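Local coordinates for protein DNA methyltransferase (Nicotiana tabacum, PDB 4ONQ) that probably transfers methyl groups from S-adenosyl-L-methionine to carbon 5 of cytosine in DNA, and is represented here by its catalytic domain, at residues S57-D62 with S336-Y341; N232-F237 with Q290-D295; D295-L300 with L345-S350. The protein carries 5 engineered substitutions. All coordinates share one frame; numbering follows the deposited sequence.

Interaction 1: residues S57-D62 with S336-Y341; sequences SSSLYD and SLFSSY. Engineered in segment 57-62: S58 (natural residue Arg), S59 (natural residue Phe). Engineered in segment 336-341: S339 (natural residue Tyr), S340 (natural residue Asp).
With CG anti to the backbone N (chi1 167°), F338 extends its ring toward L60, whose chi1 of -69° sets CG anti to the carbonyl carbon; from CG the two methyls diverge to two rings. L60 CD1 lies 4.1 Å from F338 CE1, at the edge of that ring and near its plane. The other branch, L60 CD2, comes 4.2 Å from Y341 CE2, again at an edge. The outer end of the F338 ring is met slantwise by S59, an engineered serine replacing phenylalanine: its CB is 3.7 Å from F338 CZ, while its OG is hydrogen-bonded back to T55 O. L60 is the first residue to leave helical geometry after helix 50-59, so the contact joins that helix end to the start of helix 337-352, beside strand 39-45 of the central methyltransferase sheet. Y42 of this strand meets both aromatic rings. Cut back to alanine, F338 would probably leave a gap beside L60 CD1 and S59 CB. At the start of helix 337-352, S336 O accepts two bonds, from S340 N and from OG of the engineered S340, the latter 3.1 Å long and in the carbonyl plane. L337 touches sinefungin.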
loop_
_atom_site.group_PDB
_atom_site.type_symbol
_atom_site.label_atom_id
_atom_site.label_comp_id
_atom_site.label_asym_id
_atom_site.label_seq_id
_atom_site.Cartn_x
_atom_site.Cartn_y
_atom_site.Cartn_z
ATOM N N SER A 57 4.663 18.677 3.214
ATOM C CA SER A 57 6.112 18.857 3.271
ATOM C C SER A 57 6.526 19.786 4.409
ATOM O O SER A 57 7.431 19.464 5.178
ATOM C CB SER A 57 6.653 19.386 1.943
ATOM O OG SER A 57 6.547 18.409 0.922
ATOM N N SER A 58 5.862 20.934 4.517
ATOM C CA SER A 58 6.199 21.902 5.556
ATOM C C SER A 58 5.995 21.309 6.942
ATOM O O SER A 58 6.757 21.591 7.865
ATOM C CB SER A 58 5.379 23.187 5.403
ATOM O OG SER A 58 4.029 22.996 5.789
ATOM N N SER A 59 4.969 20.474 7.081
ATOM C CA SER A 59 4.673 19.850 8.364
ATOM C C SER A 59 5.682 18.755 8.687
ATOM O O SER A 59 5.932 18.453 9.855
ATOM C CB SER A 59 3.257 19.277 8.371
ATOM O OG SER A 59 2.294 20.300 8.206
ATOM N N LEU A 60 6.264 18.164 7.649
ATOM C CA LEU A 60 7.207 17.065 7.835
ATOM C C LEU A 60 8.630 17.459 7.463
ATOM O O LEU A 60 9.234 16.870 6.567
ATOM C CB LEU A 60 6.777 15.829 7.036
ATOM C CG LEU A 60 5.516 15.105 7.502
ATOM C CD1 LEU A 60 5.226 13.904 6.612
ATOM C CD2 LEU A 60 5.658 14.671 8.949
ATOM N N TYR A 61 9.147 18.471 8.149
ATOM C CA TYR A 61 10.567 18.804 8.100
ATOM C C TYR A 61 11.072 19.144 6.695
ATOM O O TYR A 61 12.227 18.875 6.360
ATOM C CB TYR A 61 11.371 17.670 8.740
ATOM C CG TYR A 61 10.704 17.157 10.002
ATOM C CD1 TYR A 61 10.700 17.917 11.164
ATOM C CD2 TYR A 61 10.054 15.931 10.021
ATOM C CE1 TYR A 61 10.080 17.465 12.315
ATOM C CE2 TYR A 61 9.429 15.470 11.168
ATOM C CZ TYR A 61 9.446 16.241 12.309
ATOM O OH TYR A 61 8.830 15.785 13.451
ATOM N N ASP A 62 10.185 19.728 5.887
ATOM C CA ASP A 62 10.506 20.253 4.555
ATOM C C ASP A 62 10.830 19.206 3.491
ATOM O O ASP A 62 11.108 19.554 2.343
ATOM C CB ASP A 62 11.627 21.285 4.633
ATOM C CG ASP A 62 11.279 22.443 5.531
ATOM O OD1 ASP A 62 10.123 22.911 5.469
ATOM O OD2 ASP A 62 12.160 22.879 6.303
ATOM N N SER A 336 -6.475 16.759 9.799
ATOM C CA SER A 336 -6.499 16.619 11.248
ATOM C C SER A 336 -6.052 15.260 11.699
ATOM O O SER A 336 -5.621 15.089 12.822
ATOM C CB SER A 336 -7.884 16.881 11.796
ATOM O OG SER A 336 -8.051 16.250 13.041
ATOM N N LEU A 337 -6.159 14.297 10.813
ATOM C CA LEU A 337 -5.627 12.983 11.134
ATOM C C LEU A 337 -4.173 12.935 10.702
ATOM O O LEU A 337 -3.327 12.304 11.350
ATOM C CB LEU A 337 -6.452 11.896 10.452
ATOM C CG LEU A 337 -7.812 11.683 11.125
ATOM C CD1 LEU A 337 -8.797 11.022 10.176
ATOM C CD2 LEU A 337 -7.659 10.859 12.408
ATOM N N PHE A 338 -3.885 13.631 9.608
ATOM C CA PHE A 338 -2.510 13.896 9.228
ATOM C C PHE A 338 -1.854 14.697 10.340
ATOM O O PHE A 338 -0.694 14.472 10.691
ATOM C CB PHE A 338 -2.449 14.687 7.925
ATOM C CG PHE A 338 -1.090 15.253 7.632
ATOM C CD1 PHE A 338 -0.006 14.412 7.435
ATOM C CD2 PHE A 338 -0.896 16.621 7.553
ATOM C CE1 PHE A 338 1.248 14.927 7.169
ATOM C CE2 PHE A 338 0.357 17.142 7.282
ATOM C CZ PHE A 338 1.431 16.295 7.090
ATOM N N SER A 339 -2.630 15.525 10.991
ATOM C CA SER A 339 -2.100 16.325 12.044
ATOM C C SER A 339 -1.796 15.469 13.192
ATOM O O SER A 339 -0.875 15.700 13.908
ATOM C CB SER A 339 -3.100 17.377 12.459
ATOM O OG SER A 339 -3.354 18.249 11.386
ATOM N N SER A 340 -2.616 14.480 13.387
ATOM C CA SER A 340 -2.351 13.513 14.445
ATOM C C SER A 340 -1.034 12.783 14.190
ATOM O O SER A 340 -0.224 12.590 15.108
ATOM C CB SER A 340 -3.502 12.517 14.563
ATOM O OG SER A 340 -4.679 13.152 15.035
ATOM N N TYR A 341 -0.818 12.391 12.937
ATOM C CA TYR A 341 0.433 11.741 12.566
ATOM C C TYR A 341 1.625 12.632 12.899
ATOM O O TYR A 341 2.595 12.187 13.512
ATOM C CB TYR A 341 0.445 11.387 11.079
ATOM C CG TYR A 341 1.720 10.718 10.623
ATOM C CD1 TYR A 341 1.836 9.336 10.618
ATOM C CD2 TYR A 341 2.808 11.467 10.197
ATOM C CE1 TYR A 341 2.997 8.720 10.205
ATOM C CE2 TYR A 341 3.975 10.861 9.787
ATOM C CZ TYR A 341 4.065 9.488 9.790
ATOM O OH TYR A 341 5.229 8.878 9.380
#

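Interaction 2: residues N232-F237 with Q290-D295; sequences NVLSLF and QQLNGD. With SFG (sinefungin), chain C.
L292 reaches from the loop before helix 294-304 to strand 231-236 with a single methyl: L292 CD1 lies 4.0 Å from L236 CD2 and 4.3 Å from L234 CD1. L236 brings CD2 to L292 by placing CG beside its backbone N (chi1 -59°). The contact is wholly apolar and buried; V260 and I344 also pack on L292, and R343 NH2 binds its carbonyl O. Just beyond, N293 is the N-cap of helix 294-304, its OD1 accepting a bond from R296 N.

Directly after L236, F237 leaves the strand with a positive phi and turns the edge of its ring to the adenine of sinefungin, the cofactor analogue. Its CB begins at the sugar, with F237 CB 3.5 Å from C5' of sinefungin. Beyond CG comes the purine: F237 CD1 is 3.2 Å from sinefungin N3, which lies at the ring edge near its plane, and F237 CE1 is 3.8 Å from sinefungin C2. The tip turns to protein, where F237 CZ meets L337 O. On the other side of the ring, F237 CE2 packs on Y341 CB. The backbone F237 O takes a weak hydrogen bond of 3.3 Å from the amino N of sinefungin. E261, F211 and I240 also bind the ligand. A strand running into a glycine-rich turn beside the cofactor is the first sequence motif of Rossmann-like methyltransferases, including the C5-cytosine enzymes.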
loop_
_atom_site.group_PDB
_atom_site.type_symbol
_atom_site.label_atom_id
_atom_site.label_comp_id
_atom_site.label_asym_id
_atom_site.label_seq_id
_atom_site.Cartn_x
_atom_site.Cartn_y
_atom_site.Cartn_z
ATOM N N ASN A 232 11.646 -1.813 16.399
ATOM C CA ASN A 232 10.500 -1.353 17.150
ATOM C C ASN A 232 9.725 -0.404 16.283
ATOM O O ASN A 232 10.268 0.514 15.787
ATOM C CB ASN A 232 10.972 -0.619 18.383
ATOM C CG ASN A 232 11.228 -1.524 19.552
ATOM O OD1 ASN A 232 10.948 -2.685 19.516
ATOM N ND2 ASN A 232 11.746 -0.969 20.606
ATOM N N VAL A 233 8.444 -0.641 16.090
ATOM C CA VAL A 233 7.691 0.113 15.101
ATOM C C VAL A 233 6.468 0.780 15.706
ATOM O O VAL A 233 5.682 0.140 16.404
ATOM C CB VAL A 233 7.205 -0.796 13.958
ATOM C CG1 VAL A 233 6.516 0.029 12.888
ATOM C CG2 VAL A 233 8.366 -1.580 13.376
ATOM N N LEU A 234 6.314 2.072 15.445
ATOM C CA LEU A 234 5.053 2.736 15.716
ATOM C C LEU A 234 4.277 2.786 14.409
ATOM O O LEU A 234 4.597 3.574 13.518
ATOM C CB LEU A 234 5.267 4.142 16.267
ATOM C CG LEU A 234 3.973 4.872 16.650
ATOM C CD1 LEU A 234 3.145 3.997 17.562
ATOM C CD2 LEU A 234 4.250 6.209 17.323
ATOM N N SER A 235 3.271 1.925 14.287
ATOM C CA SER A 235 2.462 1.864 13.078
ATOM C C SER A 235 1.139 2.589 13.284
ATOM O O SER A 235 0.277 2.122 14.026
ATOM C CB SER A 235 2.213 0.411 12.678
ATOM O OG SER A 235 1.661 0.337 11.376
ATOM N N LEU A 236 0.986 3.731 12.625
ATOM C CA LEU A 236 -0.195 4.565 12.809
ATOM C C LEU A 236 -1.147 4.375 11.648
ATOM O O LEU A 236 -0.712 4.314 10.500
ATOM C CB LEU A 236 0.198 6.039 12.926
ATOM C CG LEU A 236 1.144 6.374 14.082
ATOM C CD1 LEU A 236 1.545 7.837 14.049
ATOM C CD2 LEU A 236 0.486 6.025 15.407
ATOM N N PHE A 237 -2.440 4.288 11.959
ATOM C CA PHE A 237 -3.467 3.987 10.968
ATOM C C PHE A 237 -3.058 2.742 10.200
ATOM O O PHE A 237 -2.971 2.767 8.973
ATOM C CB PHE A 237 -3.638 5.157 10.003
ATOM C CG PHE A 237 -3.638 6.498 10.670
ATOM C CD1 PHE A 237 -4.676 6.871 11.503
ATOM C CD2 PHE A 237 -2.602 7.391 10.457
ATOM C CE1 PHE A 237 -4.681 8.104 12.116
ATOM C CE2 PHE A 237 -2.600 8.627 11.068
ATOM C CZ PHE A 237 -3.642 8.984 11.899
ATOM N N GLN A 290 -5.734 9.465 18.974
ATOM C CA GLN A 290 -5.887 10.584 19.873
ATOM C C GLN A 290 -5.658 10.186 21.300
ATOM O O GLN A 290 -5.602 11.014 22.179
ATOM C CB GLN A 290 -7.274 11.160 19.751
ATOM C CG GLN A 290 -7.373 12.591 20.181
ATOM C CD GLN A 290 -6.866 13.564 19.135
ATOM O OE1 GLN A 290 -6.208 14.557 19.461
ATOM N NE2 GLN A 290 -7.180 13.295 17.872
ATOM N N GLN A 291 -5.509 8.905 21.527
ATOM C CA GLN A 291 -5.219 8.408 22.866
ATOM C C GLN A 291 -3.720 8.191 23.083
ATOM O O GLN A 291 -3.295 7.737 24.146
ATOM C CB GLN A 291 -6.021 7.137 23.181
ATOM C CG GLN A 291 -5.423 5.840 22.659
ATOM C CD GLN A 291 -6.294 4.632 22.980
ATOM O OE1 GLN A 291 -6.591 3.814 22.110
ATOM N NE2 GLN A 291 -6.707 4.521 24.235
ATOM N N LEU A 292 -2.924 8.532 22.075
ATOM C CA LEU A 292 -1.471 8.524 22.217
ATOM C C LEU A 292 -0.942 9.904 22.576
ATOM O O LEU A 292 -0.529 10.661 21.696
ATOM C CB LEU A 292 -0.791 8.058 20.929
ATOM C CG LEU A 292 -0.793 6.575 20.569
ATOM C CD1 LEU A 292 0.022 6.373 19.315
ATOM C CD2 LEU A 292 -0.243 5.732 21.702
ATOM N N ASN A 293 -0.949 10.228 23.864
ATOM C CA ASN A 293 -0.373 11.485 24.335
ATOM C C ASN A 293 1.123 11.361 24.611
ATOM O O ASN A 293 1.704 10.289 24.447
ATOM C CB ASN A 293 -1.108 11.991 25.580
ATOM C CG ASN A 293 -1.637 10.865 26.444
ATOM O OD1 ASN A 293 -0.884 10.214 27.167
ATOM N ND2 ASN A 293 -2.943 10.634 26.376
ATOM N N GLY A 294 1.739 12.465 25.025
ATOM C CA GLY A 294 3.157 12.477 25.336
ATOM C C GLY A 294 3.493 11.538 26.479
ATOM O O GLY A 294 4.558 10.923 26.503
ATOM N N ASP A 295 2.566 11.419 27.424
ATOM C CA ASP A 295 2.741 10.536 28.569
ATOM C C ASP A 295 2.736 9.065 28.145
ATOM O O ASP A 295 3.609 8.288 28.541
ATOM C CB ASP A 295 1.640 10.799 29.596
ATOM C CG ASP A 295 1.522 12.269 29.955
ATOM O OD1 ASP A 295 0.974 13.042 29.139
ATOM O OD2 ASP A 295 1.978 12.653 31.052
HETATM N N SFG C . -2.022 1.318 6.185
HETATM C CA SFG C . -3.240 0.496 6.069
HETATM C C SFG C . -2.841 -0.779 5.330
HETATM O O SFG C . -1.696 -0.829 4.835
HETATM O OXT SFG C . -3.676 -1.708 5.342
HETATM C CB SFG C . -4.315 1.323 5.342
HETATM C CG SFG C . -4.635 2.442 6.330
HETATM C CD SFG C . -5.648 3.555 5.991
HETATM N NE SFG C . -5.240 4.376 4.849
HETATM C "C5'" SFG C . -5.691 4.306 7.335
HETATM C "C4'" SFG C . -6.293 3.158 8.186
HETATM O "O4'" SFG C . -6.868 4.337 8.917
HETATM C "C3'" SFG C . -7.658 2.488 8.267
HETATM O "O3'" SFG C . -7.656 1.435 9.217
HETATM C "C2'" SFG C . -8.560 3.594 8.652
HETATM O "O2'" SFG C . -9.836 3.061 9.019
HETATM C "C1'" SFG C . -7.724 3.809 9.940
HETATM N N9 SFG C . -8.303 4.918 10.737
HETATM C C8 SFG C . -9.286 5.759 10.462
HETATM N N7 SFG C . -9.408 6.606 11.482
HETATM C C5 SFG C . -8.478 6.307 12.390
HETATM C C6 SFG C . -8.180 6.844 13.579
HETATM N N6 SFG C . -8.922 7.875 13.974
HETATM N N1 SFG C . -7.186 6.379 14.347
HETATM C C2 SFG C . -6.442 5.295 13.882
HETATM N N3 SFG C . -6.775 4.752 12.638
HETATM C C4 SFG C . -7.770 5.286 11.907
#

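Interaction 3: residues D295-L300 with L345-S350; sequences DRLEQL and LDLVKS
Helices 294-304 and 337-352 draw nearest at L297 and V348, whose CA atoms are 6.9 Å apart across these segments, and no hydrogen bond joins the segments 295-300 and 345-350. L297 does the work for its helix, pointing toward the other and touching it with two different parts of its side chain. The branch CD2 meets L347, with L297 CD2 3.8 Å from L347 CD1 and 4.0 Å from L347 CB. The branch point is used on the second neighbour: L297 CG lies 4.0 Å from V348 CG2. That methyl is presented because the V348 chi1 of 168° turns CG1 opposite the backbone N and leaves CG2 beside it. L297 crosses the side chains of both partners at about a right angle. I351, one turn beyond L347, packs on L297 as well. V348 and L297 are buried, whereas L347 is partly exposed.

Each helix also reaches the sheet or its approaches: R296 and L300 pack on F286 of strand 282-286, and V348 rests on L234 of strand 231-236 and on P38, just ahead of strand 39-45. Neighbouring helices covering one face of a largely parallel sheet belong to the layered alpha/beta architecture of Rossmann-like methyltransferases.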
loop_
_atom_site.group_PDB
_atom_site.type_symbol
_atom_site.label_atom_id
_atom_site.label_comp_id
_atom_site.label_asym_id
_atom_site.label_seq_id
_atom_site.Cartn_x
_atom_site.Cartn_y
_atom_site.Cartn_z
ATOM N N ASP A 295 2.566 11.419 27.424
ATOM C CA ASP A 295 2.741 10.536 28.569
ATOM C C ASP A 295 2.736 9.065 28.145
ATOM O O ASP A 295 3.609 8.288 28.541
ATOM C CB ASP A 295 1.640 10.799 29.596
ATOM C CG ASP A 295 1.522 12.269 29.955
ATOM O OD1 ASP A 295 0.974 13.042 29.139
ATOM O OD2 ASP A 295 1.978 12.653 31.052
ATOM N N ARG A 296 1.752 8.694 27.332
ATOM C CA ARG A 296 1.643 7.326 26.842
ATOM C C ARG A 296 2.870 6.928 26.023
ATOM O O ARG A 296 3.444 5.857 26.237
ATOM C CB ARG A 296 0.372 7.151 26.011
ATOM C CG ARG A 296 0.208 5.752 25.457
ATOM C CD ARG A 296 0.195 4.730 26.579
ATOM N NE ARG A 296 -1.014 4.840 27.389
ATOM C CZ ARG A 296 -1.135 4.350 28.617
ATOM N NH1 ARG A 296 -0.111 3.725 29.185
ATOM N NH2 ARG A 296 -2.274 4.494 29.281
ATOM N N LEU A 297 3.261 7.796 25.093
ATOM C CA LEU A 297 4.475 7.605 24.302
ATOM C C LEU A 297 5.699 7.427 25.198
ATOM O O LEU A 297 6.482 6.489 25.018
ATOM C CB LEU A 297 4.693 8.788 23.355
ATOM C CG LEU A 297 4.138 8.715 21.928
ATOM C CD1 LEU A 297 3.467 7.379 21.646
ATOM C CD2 LEU A 297 3.184 9.869 21.651
ATOM N N GLU A 298 5.840 8.300 26.176
ATOM C CA GLU A 298 6.900 8.192 27.142
ATOM C C GLU A 298 6.945 6.847 27.806
ATOM O O GLU A 298 7.982 6.278 27.945
ATOM C CB GLU A 298 6.759 9.247 28.228
ATOM C CG GLU A 298 7.601 10.493 28.050
ATOM C CD GLU A 298 6.997 11.721 28.736
ATOM O OE1 GLU A 298 6.636 12.689 28.040
ATOM O OE2 GLU A 298 6.876 11.722 29.971
ATOM N N GLN A 299 5.810 6.285 28.141
ATOM C CA GLN A 299 5.865 5.079 28.917
ATOM C C GLN A 299 6.102 3.902 28.042
ATOM O O GLN A 299 6.680 2.936 28.445
ATOM C CB GLN A 299 4.621 4.882 29.766
ATOM C CG GLN A 299 3.498 4.169 29.110
ATOM C CD GLN A 299 3.535 2.688 29.320
ATOM O OE1 GLN A 299 4.249 2.207 30.180
ATOM N NE2 GLN A 299 2.772 1.947 28.529
ATOM N N LEU A 300 5.603 3.991 26.841
ATOM C CA LEU A 300 5.876 2.979 25.830
ATOM C C LEU A 300 7.375 2.867 25.611
ATOM O O LEU A 300 7.942 1.768 25.604
ATOM C CB LEU A 300 5.201 3.347 24.506
ATOM C CG LEU A 300 3.894 2.664 24.085
ATOM C CD1 LEU A 300 3.513 1.508 25.002
ATOM C CD2 LEU A 300 2.762 3.670 23.969
ATOM N N LEU A 345 4.571 11.911 15.626
ATOM C CA LEU A 345 5.951 11.779 15.168
ATOM C C LEU A 345 6.834 12.768 15.921
ATOM O O LEU A 345 7.913 12.416 16.405
ATOM C CB LEU A 345 6.055 12.002 13.657
ATOM C CG LEU A 345 7.466 12.136 13.073
ATOM C CD1 LEU A 345 8.329 10.938 13.426
ATOM C CD2 LEU A 345 7.408 12.316 11.567
ATOM N N ASP A 346 6.353 13.999 16.046
ATOM C CA ASP A 346 7.108 15.027 16.745
ATOM C C ASP A 346 7.317 14.684 18.221
ATOM O O ASP A 346 8.421 14.843 18.746
ATOM C CB ASP A 346 6.445 16.396 16.593
ATOM C CG ASP A 346 7.367 17.526 16.989
ATOM O OD1 ASP A 346 7.142 18.134 18.057
ATOM O OD2 ASP A 346 8.332 17.790 16.239
ATOM N N LEU A 347 6.267 14.215 18.889
ATOM C CA LEU A 347 6.399 13.769 20.275
ATOM C C LEU A 347 7.477 12.690 20.410
ATOM O O LEU A 347 8.326 12.762 21.303
ATOM C CB LEU A 347 5.063 13.252 20.814
ATOM C CG LEU A 347 4.037 14.285 21.282
ATOM C CD1 LEU A 347 2.655 13.659 21.372
ATOM C CD2 LEU A 347 4.445 14.861 22.627
ATOM N N VAL A 348 7.451 11.707 19.511
ATOM C CA VAL A 348 8.409 10.598 19.548
ATOM C C VAL A 348 9.856 11.062 19.328
ATOM O O VAL A 348 10.771 10.663 20.068
ATOM C CB VAL A 348 8.043 9.494 18.517
ATOM C CG1 VAL A 348 9.178 8.500 18.364
ATOM C CG2 VAL A 348 6.759 8.780 18.925
ATOM N N LYS A 349 10.067 11.954 18.392
ATOM C CA LYS A 349 11.396 12.405 18.122
ATOM C C LYS A 349 11.905 13.261 19.233
ATOM O O LYS A 349 13.056 13.201 19.585
ATOM C CB LYS A 349 11.403 13.210 16.857
ATOM C CG LYS A 349 12.717 13.774 16.583
ATOM C CD LYS A 349 12.950 13.930 15.140
ATOM C CE LYS A 349 12.518 15.256 14.671
ATOM N NZ LYS A 349 13.144 15.595 13.370
ATOM N N SER A 350 11.033 14.077 19.773
ATOM C CA SER A 350 11.375 14.866 20.947
ATOM C C SER A 350 11.853 13.957 22.070
ATOM O O SER A 350 12.990 14.071 22.531
ATOM C CB SER A 350 10.164 15.676 21.414
ATOM O OG SER A 350 10.296 16.062 22.772
#

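In the fold
From the N terminus, the chain leaves helix 50-59 at 57-62 and is met there, 273 residues later, by 336-341, so interaction 1 closes a very long loop. Interaction 2 falls wholly within that span, joining strand 231-236 to the entry of helix 294-304. Interaction 3 opens at D295, the residue where interaction 2 ends, and closes at 345-350, so it follows interaction 2 in series and crosses interaction 1. Interactions 1 and 3 share helix 337-352: its first turns face helix 50-59 and its later turns face helix 294-304. Y341 touches L236, L345 touches L60 and G294 touches L347, making the three contacts continuous beside the sheet.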